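Local structure of methyltransferase (Streptococcus mutans, 2B78) at residues N204-G209 against A224-A229; Q316-L321 against K347-Q352; S339-Q344 against K379-K384. The protein probably acts as an S-adenosyl-L-methionine-dependent methyltransferase and may bind RNA. All coordinates share one frame; numbering follows the deposited sequence.

Interaction 1: N204-G209 against A224-A229; sequences NELING and AAFSVA
Leu-206 faces Phe-226 and Ala-229 because its first torsion (chi1 -72°) sets CG beside the backbone N, anti to the carbonyl carbon, and a second torsion near 180° then carries CD1 to the neighbouring helix. Phe-226 takes the same kind of first rotamer, and its ring lies beside the leucine's CD1. The two side chains meet at a slant, with Leu-206 CD1 3.7 Å from Phe-226 CD1. The same methyl also lies 3.8 Å from the backbone O of Phe-226, so it fits where ring and main chain join.

About one turn on in helix 225-232, Ala-229 is the meeting point. Its CB is 3.9 Å from Leu-206 CB and 3.7 Å from Ile-207 CG1, so a single methyl touches two successive residues of the facing helix. With so small a side chain here, the backbones come together: the CA atoms of Ile-207 and Ala-229 are 4.9 Å apart. The CA of Ile-207 even makes a CA-H...O contact with Ala-229 O, at 3.4 Å and a bent 137° at the hydrogen. Over these segments the axes approach to 8.6 Å and run in similar directions, 29° apart.

Just beyond, Gly-209, with positive phi, is the C' residue of a Schellman motif that ends helix 200-210. Tyr-183 of strand 181-185 packs on both Ile-207 and Ala-229, while Ser-227 OG, on another side of its helix, bonds to Asn-218 and Ser-240 of the central sheet. Helix 225-232 is the connection between parallel strands 215-219 and 237-242, a beta-alpha-beta crossover, and its packing beside helix 200-210 belongs to the Rossmann-like fold of class I methyltransferases.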
loop_
_atom_site.group_PDB
_atom_site.type_symbol
_atom_site.label_atom_id
_atom_site.label_comp_id
_atom_site.label_asym_id
_atom_site.label_seq_id
_atom_site.Cartn_x
_atom_site.Cartn_y
_atom_site.Cartn_z
ATOM N N ASN A 204 -6.878 2.475 12.846
ATOM C CA ASN A 204 -7.187 1.928 14.169
ATOM C C ASN A 204 -6.925 2.972 15.261
ATOM O O ASN A 204 -7.685 3.081 16.226
ATOM C CB ASN A 204 -6.340 0.676 14.460
ATOM C CG ASN A 204 -6.730 -0.002 15.767
ATOM O OD1 ASN A 204 -7.889 -0.408 15.954
ATOM N ND2 ASN A 204 -5.767 -0.136 16.675
ATOM N N GLU A 205 -5.832 3.721 15.114
ATOM C CA GLU A 205 -5.469 4.748 16.094
ATOM C C GLU A 205 -6.534 5.834 16.156
ATOM O O GLU A 205 -6.867 6.337 17.233
ATOM C CB GLU A 205 -4.129 5.396 15.726
ATOM C CG GLU A 205 -2.948 4.441 15.763
ATOM C CD GLU A 205 -2.597 4.014 17.170
ATOM O OE1 GLU A 205 -2.121 4.875 17.942
ATOM O OE2 GLU A 205 -2.802 2.829 17.510
ATOM N N LEU A 206 -7.054 6.199 14.992
ATOM C CA LEU A 206 -8.074 7.232 14.888
ATOM C C LEU A 206 -9.385 6.751 15.502
ATOM O O LEU A 206 -10.042 7.476 16.258
ATOM C CB LEU A 206 -8.263 7.602 13.409
ATOM C CG LEU A 206 -7.094 8.401 12.815
ATOM C CD1 LEU A 206 -7.109 8.391 11.290
ATOM C CD2 LEU A 206 -7.189 9.841 13.339
ATOM N N ILE A 207 -9.764 5.516 15.185
ATOM C CA ILE A 207 -10.993 4.948 15.727
ATOM C C ILE A 207 -10.874 4.835 17.225
ATOM O O ILE A 207 -11.862 4.944 17.948
ATOM C CB ILE A 207 -11.249 3.553 15.153
ATOM C CG1 ILE A 207 -11.488 3.686 13.649
ATOM C CG2 ILE A 207 -12.434 2.894 15.860
ATOM C CD1 ILE A 207 -11.487 2.377 12.913
ATOM N N ASN A 208 -9.648 4.628 17.684
ATOM C CA ASN A 208 -9.346 4.498 19.099
ATOM C C ASN A 208 -9.494 5.794 19.909
ATOM O O ASN A 208 -9.617 5.764 21.144
ATOM C CB ASN A 208 -7.930 3.964 19.241
ATOM C CG ASN A 208 -7.887 2.716 20.034
ATOM O OD1 ASN A 208 -8.396 2.691 21.165
ATOM N ND2 ASN A 208 -7.287 1.658 19.478
ATOM N N GLY A 209 -9.478 6.929 19.220
ATOM C CA GLY A 209 -9.633 8.198 19.906
ATOM C C GLY A 209 -8.484 9.184 19.765
ATOM O O GLY A 209 -8.427 10.177 20.496
ATOM N N ALA A 224 -11.928 9.216 1.780
ATOM C CA ALA A 224 -12.053 9.687 3.157
ATOM C C ALA A 224 -12.087 8.586 4.212
ATOM O O ALA A 224 -12.748 8.738 5.243
ATOM C CB ALA A 224 -13.296 10.558 3.282
ATOM N N ALA A 225 -11.384 7.480 3.970
ATOM C CA ALA A 225 -11.374 6.405 4.959
ATOM C C ALA A 225 -10.795 6.879 6.306
ATOM O O ALA A 225 -11.221 6.402 7.361
ATOM C CB ALA A 225 -10.585 5.207 4.434
ATOM N N PHE A 226 -9.825 7.798 6.286
ATOM C CA PHE A 226 -9.249 8.311 7.546
ATOM C C PHE A 226 -10.276 9.169 8.279
ATOM O O PHE A 226 -10.317 9.202 9.512
ATOM C CB PHE A 226 -8.011 9.186 7.299
ATOM C CG PHE A 226 -6.756 8.428 6.981
ATOM C CD1 PHE A 226 -6.309 7.393 7.796
ATOM C CD2 PHE A 226 -5.984 8.796 5.877
ATOM C CE1 PHE A 226 -5.108 6.737 7.518
ATOM C CE2 PHE A 226 -4.786 8.152 5.592
ATOM C CZ PHE A 226 -4.344 7.118 6.415
ATOM N N SER A 227 -11.097 9.881 7.511
ATOM C CA SER A 227 -12.108 10.748 8.086
ATOM C C SER A 227 -13.193 9.956 8.805
ATOM O O SER A 227 -13.610 10.319 9.913
ATOM C CB SER A 227 -12.724 11.616 6.991
ATOM O OG SER A 227 -11.722 12.415 6.394
ATOM N N VAL A 228 -13.647 8.869 8.184
ATOM C CA VAL A 228 -14.668 8.033 8.802
ATOM C C VAL A 228 -14.105 7.385 10.072
ATOM O O VAL A 228 -14.801 7.275 11.081
ATOM C CB VAL A 228 -15.191 6.946 7.801
ATOM C CG1 VAL A 228 -14.121 5.905 7.529
ATOM C CG2 VAL A 228 -16.449 6.294 8.348
ATOM N N ALA A 229 -12.837 6.982 10.029
ATOM C CA ALA A 229 -12.174 6.368 11.185
ATOM C C ALA A 229 -12.150 7.371 12.340
ATOM O O ALA A 229 -12.522 7.059 13.483
ATOM C CB ALA A 229 -10.738 5.959 10.810
#

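Interaction 2: Q316-L321 against K347-Q352; sequences QGLEIL and KGFGKQ
Leu-318 sets one methyl over the Phe-349 ring and the other beside its rim. CD1 sits over one face, 3.7 Å from the ring centroid and 25° off the normal, a CH-pi contact displaced toward the rim; CD2 reaches CE1 of Phe-349 at 3.5 Å. The leucine side chain crosses that of the phenylalanine at about a right angle. The backbone O of Gly-348 is 4.0 Å from Leu-318 CD1; as a glycine, this residue meets the leucine with main chain alone.

Gln-352 closes the outer side. Its chain is extended, with CG anti to the backbone N (chi1 172°), and it slides past Leu-318 in the opposite direction until OE1 is 3.3 Å from Leu-318 CD1. The other half of the amide is used differently: NE2 donates to a water 2.8 Å away, and that water in turn donates to Leu-318 O at 2.7 Å. One residue is therefore met at its side chain and, through the water, at its carbonyl near the end of helix 306-319.

What puts Gln-352 there is a type II' turn from Phe-349 to Gln-352, closed by Gln-352 N bonding to Phe-349 O at 3.0 Å. Gly-350, with phi 61°, takes the chain out of helix 338-349 and into this turn. Farther out, His-354 stacks on the Phe-349 ring, and Val-385 at the C-terminus touches both Leu-318 and Phe-349. Ile-327 of strand 325-331, a strand that follows helix 306-319 in the sequence, also packs on Leu-318.

The contact thus grades from an apolar leucine-aromatic centre to an exposed, water-bridged amide: van der Waals contact probably dominates inside, and at the surface a single water adds a polar link.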
loop_
_atom_site.group_PDB
_atom_site.type_symbol
_atom_site.label_atom_id
_atom_site.label_comp_id
_atom_site.label_asym_id
_atom_site.label_seq_id
_atom_site.Cartn_x
_atom_site.Cartn_y
_atom_site.Cartn_z
ATOM N N GLN A 316 2.778 24.477 4.276
ATOM C CA GLN A 316 1.469 25.094 4.176
ATOM C C GLN A 316 0.466 24.528 5.179
ATOM O O GLN A 316 -0.412 25.247 5.656
ATOM C CB GLN A 316 0.974 24.986 2.735
ATOM C CG GLN A 316 1.833 25.839 1.794
ATOM C CD GLN A 316 1.240 25.989 0.408
ATOM O OE1 GLN A 316 0.026 26.146 0.255
ATOM N NE2 GLN A 316 2.097 25.961 -0.611
ATOM N N GLY A 317 0.610 23.253 5.520
ATOM C CA GLY A 317 -0.276 22.660 6.504
ATOM C C GLY A 317 -0.067 23.316 7.859
ATOM O O GLY A 317 -1.023 23.587 8.593
ATOM N N LEU A 318 1.193 23.579 8.199
ATOM C CA LEU A 318 1.525 24.213 9.466
ATOM C C LEU A 318 0.879 25.583 9.597
ATOM O O LEU A 318 0.574 26.020 10.705
ATOM C CB LEU A 318 3.040 24.349 9.609
ATOM C CG LEU A 318 3.755 23.037 9.918
ATOM C CD1 LEU A 318 5.258 23.214 9.817
ATOM C CD2 LEU A 318 3.361 22.581 11.308
ATOM N N GLU A 319 0.655 26.246 8.465
ATOM C CA GLU A 319 0.049 27.576 8.458
ATOM C C GLU A 319 -1.418 27.567 8.875
ATOM O O GLU A 319 -1.948 28.590 9.310
ATOM C CB GLU A 319 0.169 28.214 7.070
ATOM C CG GLU A 319 1.595 28.445 6.584
ATOM C CD GLU A 319 1.622 29.148 5.244
ATOM O OE1 GLU A 319 1.130 30.296 5.169
ATOM O OE2 GLU A 319 2.120 28.558 4.266
ATOM N N ILE A 320 -2.080 26.423 8.725
ATOM C CA ILE A 320 -3.482 26.312 9.113
ATOM C C ILE A 320 -3.693 25.265 10.214
ATOM O O ILE A 320 -4.793 24.742 10.380
ATOM C CB ILE A 320 -4.389 25.980 7.898
ATOM C CG1 ILE A 320 -3.938 24.679 7.229
ATOM C CG2 ILE A 320 -4.354 27.134 6.894
ATOM C CD1 ILE A 320 -4.853 24.215 6.086
ATOM N N LEU A 321 -2.642 24.979 10.982
ATOM C CA LEU A 321 -2.724 24.005 12.074
ATOM C C LEU A 321 -2.865 24.711 13.421
ATOM O O LEU A 321 -2.113 25.639 13.725
ATOM C CB LEU A 321 -1.463 23.137 12.100
ATOM C CG LEU A 321 -1.464 21.950 13.057
ATOM C CD1 LEU A 321 -2.350 20.851 12.478
ATOM C CD2 LEU A 321 -0.034 21.438 13.235
ATOM N N LYS A 347 12.284 19.891 6.258
ATOM C CA LYS A 347 12.400 21.021 5.343
ATOM C C LYS A 347 11.156 21.903 5.438
ATOM O O LYS A 347 11.255 23.127 5.442
ATOM C CB LYS A 347 12.590 20.518 3.905
ATOM C CG LYS A 347 12.968 21.603 2.909
ATOM C CD LYS A 347 13.210 21.035 1.518
ATOM C CE LYS A 347 13.434 22.150 0.490
ATOM N NZ LYS A 347 13.734 21.617 -0.877
ATOM N N GLY A 348 9.986 21.277 5.524
ATOM C CA GLY A 348 8.752 22.039 5.632
ATOM C C GLY A 348 8.588 22.760 6.963
ATOM O O GLY A 348 8.006 23.848 7.021
ATOM N N PHE A 349 9.081 22.154 8.042
ATOM C CA PHE A 349 8.979 22.752 9.369
ATOM C C PHE A 349 9.890 23.952 9.563
ATOM O O PHE A 349 9.597 24.827 10.381
ATOM C CB PHE A 349 9.310 21.722 10.453
ATOM C CG PHE A 349 8.112 21.021 11.009
ATOM C CD1 PHE A 349 7.341 21.617 11.993
ATOM C CD2 PHE A 349 7.746 19.767 10.536
ATOM C CE1 PHE A 349 6.222 20.979 12.501
ATOM C CE2 PHE A 349 6.622 19.118 11.042
ATOM C CZ PHE A 349 5.861 19.727 12.024
ATOM N N GLY A 350 10.991 23.999 8.821
ATOM C CA GLY A 350 11.913 25.107 8.995
ATOM C C GLY A 350 12.393 25.053 10.432
ATOM O O GLY A 350 12.716 23.973 10.932
ATOM N N LYS A 351 12.434 26.188 11.117
ATOM C CA LYS A 351 12.890 26.169 12.500
ATOM C C LYS A 351 11.758 26.100 13.516
ATOM O O LYS A 351 11.987 26.236 14.715
ATOM C CB LYS A 351 13.810 27.367 12.789
ATOM C CG LYS A 351 13.358 28.710 12.223
ATOM C CD LYS A 351 14.425 29.776 12.487
ATOM C CE LYS A 351 14.033 31.133 11.917
ATOM N NZ LYS A 351 15.054 32.189 12.195
ATOM N N GLN A 352 10.534 25.879 13.045
ATOM C CA GLN A 352 9.407 25.773 13.970
ATOM C C GLN A 352 9.612 24.496 14.781
ATOM O O GLN A 352 9.905 23.440 14.219
ATOM C CB GLN A 352 8.082 25.723 13.203
ATOM C CG GLN A 352 6.869 25.412 14.075
ATOM C CD GLN A 352 5.554 25.631 13.349
ATOM O OE1 GLN A 352 5.474 25.498 12.126
ATOM N NE2 GLN A 352 4.509 25.961 14.106
HETATM O O HOH W 1 2.334 25.114 12.565
#

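Interaction 3: S339-Q344 against K379-K384; sequences SQFKKQ and KVFTIK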
loop_
_atom_site.group_PDB
_atom_site.type_symbol
_atom_site.label_atom_id
_atom_site.label_comp_id
_atom_site.label_asym_id
_atom_site.label_seq_id
_atom_site.Cartn_x
_atom_site.Cartn_y
_atom_site.Cartn_z
ATOM N N SER A 339 14.453 8.045 6.017
ATOM C CA SER A 339 15.258 9.235 6.276
ATOM C C SER A 339 15.007 10.333 5.243
ATOM O O SER A 339 14.968 11.514 5.591
ATOM C CB SER A 339 16.754 8.880 6.336
ATOM O OG SER A 339 17.204 8.276 5.139
ATOM N N GLN A 340 14.845 9.952 3.980
ATOM C CA GLN A 340 14.566 10.927 2.921
ATOM C C GLN A 340 13.238 11.616 3.193
ATOM O O GLN A 340 13.081 12.819 2.954
ATOM C CB GLN A 340 14.460 10.243 1.569
ATOM C CG GLN A 340 15.766 10.068 0.832
ATOM C CD GLN A 340 15.549 9.434 -0.524
ATOM O OE1 GLN A 340 15.060 8.301 -0.624
ATOM N NE2 GLN A 340 15.901 10.162 -1.583
ATOM N N PHE A 341 12.278 10.833 3.675
ATOM C CA PHE A 341 10.948 11.337 3.983
ATOM C C PHE A 341 11.043 12.294 5.154
ATOM O O PHE A 341 10.516 13.408 5.108
ATOM C CB PHE A 341 10.009 10.168 4.316
ATOM C CG PHE A 341 8.565 10.571 4.508
ATOM C CD1 PHE A 341 7.978 11.525 3.686
ATOM C CD2 PHE A 341 7.791 9.977 5.504
ATOM C CE1 PHE A 341 6.641 11.887 3.855
ATOM C CE2 PHE A 341 6.453 10.328 5.681
ATOM C CZ PHE A 341 5.876 11.290 4.852
ATOM N N LYS A 342 11.732 11.862 6.205
ATOM C CA LYS A 342 11.888 12.699 7.384
ATOM C C LYS A 342 12.540 14.028 6.999
ATOM O O LYS A 342 12.208 15.068 7.565
ATOM C CB LYS A 342 12.735 11.970 8.421
ATOM C CG LYS A 342 12.636 12.537 9.824
ATOM C CD LYS A 342 13.245 11.556 10.813
ATOM C CE LYS A 342 13.043 12.001 12.245
ATOM N NZ LYS A 342 13.551 10.968 13.186
ATOM N N LYS A 343 13.456 13.992 6.030
ATOM C CA LYS A 343 14.151 15.198 5.573
ATOM C C LYS A 343 13.222 16.184 4.872
ATOM O O LYS A 343 13.423 17.403 4.947
ATOM C CB LYS A 343 15.312 14.835 4.641
ATOM C CG LYS A 343 16.562 14.322 5.370
ATOM C CD LYS A 343 17.750 14.207 4.411
ATOM C CE LYS A 343 19.027 13.778 5.132
ATOM N NZ LYS A 343 18.944 12.402 5.702
ATOM N N GLN A 344 12.209 15.657 4.192
ATOM C CA GLN A 344 11.231 16.486 3.496
ATOM C C GLN A 344 10.344 17.164 4.526
ATOM O O GLN A 344 9.945 18.320 4.363
ATOM C CB GLN A 344 10.380 15.619 2.569
ATOM C CG GLN A 344 10.998 15.415 1.207
ATOM C CD GLN A 344 11.070 16.718 0.437
ATOM O OE1 GLN A 344 10.042 17.304 0.101
ATOM N NE2 GLN A 344 12.285 17.185 0.165
ATOM N N LYS A 379 5.189 4.747 5.104
ATOM C CA LYS A 379 5.858 5.517 6.146
ATOM C C LYS A 379 4.854 6.537 6.649
ATOM O O LYS A 379 4.371 7.368 5.880
ATOM C CB LYS A 379 7.087 6.228 5.579
ATOM C CG LYS A 379 8.209 5.288 5.178
ATOM C CD LYS A 379 9.238 5.980 4.321
ATOM C CE LYS A 379 8.826 5.961 2.861
ATOM N NZ LYS A 379 8.855 4.571 2.327
ATOM N N VAL A 380 4.512 6.462 7.930
ATOM C CA VAL A 380 3.558 7.406 8.494
ATOM C C VAL A 380 4.134 7.980 9.771
ATOM O O VAL A 380 4.393 7.247 10.735
ATOM C CB VAL A 380 2.197 6.735 8.797
ATOM C CG1 VAL A 380 1.182 7.784 9.235
ATOM C CG2 VAL A 380 1.695 6.003 7.551
ATOM N N PHE A 381 4.349 9.292 9.763
ATOM C CA PHE A 381 4.900 9.997 10.910
ATOM C C PHE A 381 3.831 10.806 11.618
ATOM O O PHE A 381 3.093 11.559 10.983
ATOM C CB PHE A 381 6.005 10.956 10.462
ATOM C CG PHE A 381 7.350 10.311 10.307
ATOM C CD1 PHE A 381 8.011 9.784 11.411
ATOM C CD2 PHE A 381 7.972 10.268 9.064
ATOM C CE1 PHE A 381 9.285 9.223 11.281
ATOM C CE2 PHE A 381 9.246 9.711 8.917
ATOM C CZ PHE A 381 9.905 9.187 10.035
ATOM N N THR A 382 3.738 10.640 12.934
ATOM C CA THR A 382 2.785 11.400 13.732
ATOM C C THR A 382 3.662 12.420 14.451
ATOM O O THR A 382 4.543 12.047 15.226
ATOM C CB THR A 382 2.051 10.500 14.751
ATOM O OG1 THR A 382 1.246 9.541 14.048
ATOM C CG2 THR A 382 1.147 11.339 15.647
ATOM N N ILE A 383 3.421 13.701 14.175
ATOM C CA ILE A 383 4.217 14.792 14.737
ATOM C C ILE A 383 3.405 15.831 15.501
ATOM O O ILE A 383 2.371 16.297 15.015
ATOM C CB ILE A 383 4.958 15.534 13.608
ATOM C CG1 ILE A 383 5.750 14.532 12.768
ATOM C CG2 ILE A 383 5.852 16.615 14.192
ATOM C CD1 ILE A 383 6.209 15.075 11.437
ATOM N N LYS A 384 3.880 16.200 16.689
ATOM C CA LYS A 384 3.198 17.208 17.499
ATOM C C LYS A 384 3.922 18.551 17.451
ATOM O O LYS A 384 5.152 18.603 17.438
ATOM C CB LYS A 384 3.100 16.771 18.956
ATOM C CG LYS A 384 2.370 17.798 19.805
ATOM C CD LYS A 384 2.199 17.363 21.233
ATOM C CE LYS A 384 1.371 18.390 21.987
ATOM N NZ LYS A 384 0.040 18.584 21.342
#
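Lys-379 NZ bonds to Tyr-377 O and, more weakly, to Met-336 O and Ala-333 O, so three carbonyls gather round one ammonium while the root of the same side chain packs on Phe-341. Bends at chi3 and chi4 turn the tail away from the helix, yet CB stays 3.8 Å from Phe-341 CD2. The backbone O of Lys-379 also lies 3.6 Å from Phe-341 CE2.

Two residues on, on the same side of the strand, Phe-381 meets the same ring. The planes are 30° apart but slid past one another, with centroids separated by 5.8 Å, so there is little overlap; Phe-341 CD2 comes instead to the edge of Phe-381, 3.6 Å from its CD2. Lys-342 runs extended across Phe-381, its CD 4.2 Å from CZ, and its charge makes a cation-pi contact with Tyr-356, which also meets Phe-381 edge to face.

Helix 338-349 thereby packs on strand 379-384, the antiparallel strand between 325-331 and 355-360 that marks the class I methyltransferase sheet. Chemically, the interface is aromatic and aliphatic: Lys-379 contributes its CB and Lys-342 more of its chain, while their charges go to carbonyls and to the Tyr-356 ring.

Interactions 2 and 3 form one continuous layer: both use helix 338-349, their centres are 13 Å apart, and Phe-349 CZ of the former touches Ile-383 CG2 of the latter at 3.8 Å. Interaction 1 belongs to the helices on the other face of the seven-stranded sheet. Its centre is 24 Å from that of interaction 2 and 20 Å from that of interaction 3, with nearest atoms about 12 and 6 Å apart and no touch. It is also the one near the cofactor site: the side chain of Phe-226 lies about 10 Å from that of Asp-242, a residue seen to bind S-adenosyl-L-homocysteine, though no ligand is bound to this chain in the model. Interactions 2 and 3 lie away from that site.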